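Local coordinates for protein Dye-decolorizing peroxidase (PDB 7D8M) that binds heme b and probably acts as a dye-decolorizing peroxidase, using peroxide to oxidise its substrates, at residues F72-F77 and V82-Q87. Sequence-based numbering, arbitrary orientation.
Sequences FSHAGF and VTDDLQ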
loop_
_atom_site.group_PDB
_atom_site.type_symbol
_atom_site.label_atom_id
_atom_site.label_comp_id
_atom_site.label_asym_id
_atom_site.label_seq_id
_atom_site.Cartn_x
_atom_site.Cartn_y
_atom_site.Cartn_z
ATOM N N PHE A 72 -7.374 -14.030 -5.153
ATOM C CA PHE A 72 -6.717 -15.324 -5.291
ATOM C C PHE A 72 -5.267 -15.162 -5.730
ATOM O O PHE A 72 -4.955 -14.329 -6.589
ATOM C CB PHE A 72 -7.452 -16.211 -6.311
ATOM C CG PHE A 72 -8.837 -16.600 -5.889
ATOM C CD1 PHE A 72 -9.028 -17.546 -4.898
ATOM C CD2 PHE A 72 -9.939 -16.021 -6.482
ATOM C CE1 PHE A 72 -10.311 -17.920 -4.506
ATOM C CE2 PHE A 72 -11.225 -16.383 -6.099
ATOM C CZ PHE A 72 -11.408 -17.328 -5.103
ATOM N N SER A 73 -4.397 -15.981 -5.148
ATOM C CA SER A 73 -3.017 -16.111 -5.586
ATOM C C SER A 73 -2.923 -17.017 -6.806
ATOM O O SER A 73 -3.850 -17.758 -7.136
ATOM C CB SER A 73 -2.154 -16.659 -4.456
ATOM O OG SER A 73 -2.382 -18.050 -4.251
ATOM N N HIS A 74 -1.773 -16.943 -7.482
ATOM C CA HIS A 74 -1.489 -17.853 -8.591
ATOM C C HIS A 74 -1.656 -19.307 -8.169
ATOM O O HIS A 74 -2.199 -20.124 -8.921
ATOM C CB HIS A 74 -0.069 -17.607 -9.118
ATOM C CG HIS A 74 0.405 -18.638 -10.097
ATOM N ND1 HIS A 74 0.226 -18.508 -11.459
ATOM C CD2 HIS A 74 1.067 -19.805 -9.916
ATOM C CE1 HIS A 74 0.752 -19.554 -12.073
ATOM N NE2 HIS A 74 1.267 -20.357 -11.158
ATOM N N ALA A 75 -1.198 -19.648 -6.962
ATOM C CA ALA A 75 -1.420 -20.997 -6.451
ATOM C C ALA A 75 -2.910 -21.292 -6.312
ATOM O O ALA A 75 -3.358 -22.414 -6.584
ATOM C CB ALA A 75 -0.703 -21.174 -5.113
ATOM N N GLY A 76 -3.696 -20.290 -5.914
ATOM C CA GLY A 76 -5.136 -20.488 -5.803
ATOM C C GLY A 76 -5.799 -20.743 -7.144
ATOM O O GLY A 76 -6.730 -21.550 -7.240
ATOM N N PHE A 77 -5.343 -20.049 -8.194
ATOM C CA PHE A 77 -5.800 -20.361 -9.547
ATOM C C PHE A 77 -5.652 -21.851 -9.837
ATOM O O PHE A 77 -6.597 -22.513 -10.289
ATOM C CB PHE A 77 -5.003 -19.570 -10.587
ATOM C CG PHE A 77 -5.448 -18.151 -10.781
ATOM C CD1 PHE A 77 -5.683 -17.310 -9.699
ATOM C CD2 PHE A 77 -5.567 -17.631 -12.063
ATOM C CE1 PHE A 77 -6.060 -15.982 -9.896
ATOM C CE2 PHE A 77 -5.933 -16.299 -12.272
ATOM C CZ PHE A 77 -6.185 -15.476 -11.187
ATOM N N VAL A 82 -8.125 -22.921 -12.674
ATOM C CA VAL A 82 -8.280 -21.733 -13.500
ATOM C C VAL A 82 -6.912 -21.412 -14.089
ATOM O O VAL A 82 -5.913 -21.374 -13.361
ATOM C CB VAL A 82 -8.834 -20.552 -12.683
ATOM C CG1 VAL A 82 -8.798 -19.264 -13.499
ATOM C CG2 VAL A 82 -10.259 -20.853 -12.190
ATOM N N THR A 83 -6.860 -21.217 -15.405
ATOM C CA THR A 83 -5.588 -20.961 -16.062
ATOM C C THR A 83 -5.117 -19.545 -15.747
ATOM O O THR A 83 -5.892 -18.587 -15.821
ATOM C CB THR A 83 -5.714 -21.163 -17.573
ATOM O OG1 THR A 83 -6.258 -22.468 -17.844
ATOM C CG2 THR A 83 -4.349 -21.063 -18.221
ATOM N N ASP A 84 -3.851 -19.414 -15.369
ATOM C CA ASP A 84 -3.265 -18.091 -15.156
ATOM C C ASP A 84 -2.781 -17.576 -16.505
ATOM O O ASP A 84 -1.641 -17.789 -16.907
ATOM C CB ASP A 84 -2.144 -18.153 -14.128
ATOM C CG ASP A 84 -1.487 -16.796 -13.887
ATOM O OD1 ASP A 84 -1.860 -15.810 -14.565
ATOM O OD2 ASP A 84 -0.593 -16.725 -13.017
ATOM N N ASP A 85 -3.668 -16.887 -17.221
ATOM C CA ASP A 85 -3.310 -16.235 -18.473
ATOM C C ASP A 85 -3.338 -14.713 -18.337
ATOM O O ASP A 85 -3.607 -14.000 -19.304
ATOM C CB ASP A 85 -4.221 -16.700 -19.615
ATOM C CG ASP A 85 -5.711 -16.648 -19.261
ATOM O OD1 ASP A 85 -6.071 -16.101 -18.197
ATOM O OD2 ASP A 85 -6.530 -17.154 -20.063
ATOM N N LEU A 86 -3.061 -14.202 -17.137
ATOM C CA LEU A 86 -3.126 -12.764 -16.908
ATOM C C LEU A 86 -1.890 -12.030 -17.422
ATOM O O LEU A 86 -1.953 -10.811 -17.617
ATOM C CB LEU A 86 -3.331 -12.481 -15.414
ATOM C CG LEU A 86 -4.739 -12.673 -14.826
ATOM C CD1 LEU A 86 -4.694 -12.813 -13.310
ATOM C CD2 LEU A 86 -5.623 -11.512 -15.206
ATOM N N GLN A 87 -0.783 -12.743 -17.648
ATOM C CA GLN A 87 0.471 -12.176 -18.175
ATOM C C GLN A 87 1.160 -11.246 -17.182
ATOM O O GLN A 87 1.879 -10.326 -17.580
ATOM C CB GLN A 87 0.262 -11.449 -19.507
ATOM C CG GLN A 87 -0.205 -12.346 -20.641
ATOM C CD GLN A 87 -0.342 -11.597 -21.953
ATOM O OE1 GLN A 87 -1.346 -11.727 -22.651
ATOM N NE2 GLN A 87 0.671 -10.811 -22.295
#
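Helix 74-79, in the dimeric alpha+beta barrel domain of this DyP-type peroxidase, is joined by a histidine-carboxylate hydrogen bond to the loop that leads on to helix 89-93. His74 ND1 donates to Asp84 OD2 over a short 2.5 Å, with an N-H...O angle of 159°. The carboxylate oxygen lies in the imidazole plane and receives the proton on its anti lone pair, while ring and carboxylate planes are turned 57° apart. CG of His74 stands anti to the backbone N (chi1 170°), which brings the end of the side chain to the loop. Asp84 is held from both oxygens: OD1 accepts from Leu86 N at 3.3 Å, an Asx turn, and OD2 also bonds Ser92 OG of helix 89-93. A second anchor is backbone, Val82 N to Phe77 O at 2.9 Å, bridging the end of the helix, from its last turn to the start of the loop. Ser73 N-caps that helix at its other end, its OG accepting from Gly76 N at 3.1 Å. The Phe77 ring packs against the loop beside these two bonds. Its CD2 side meets Val82 CG1 and Asp84 CA, each at 3.9 Å, with Thr83 O at the ring edge; farther out, CZ reaches Leu86 CD1 at 3.7 Å, both methyl contacts being oblique to the ring. Phe91 of helix 89-93 and Phe448 of helix 441-448 meet the same ring edge-to-face, so three helices share this buried aromatic cluster.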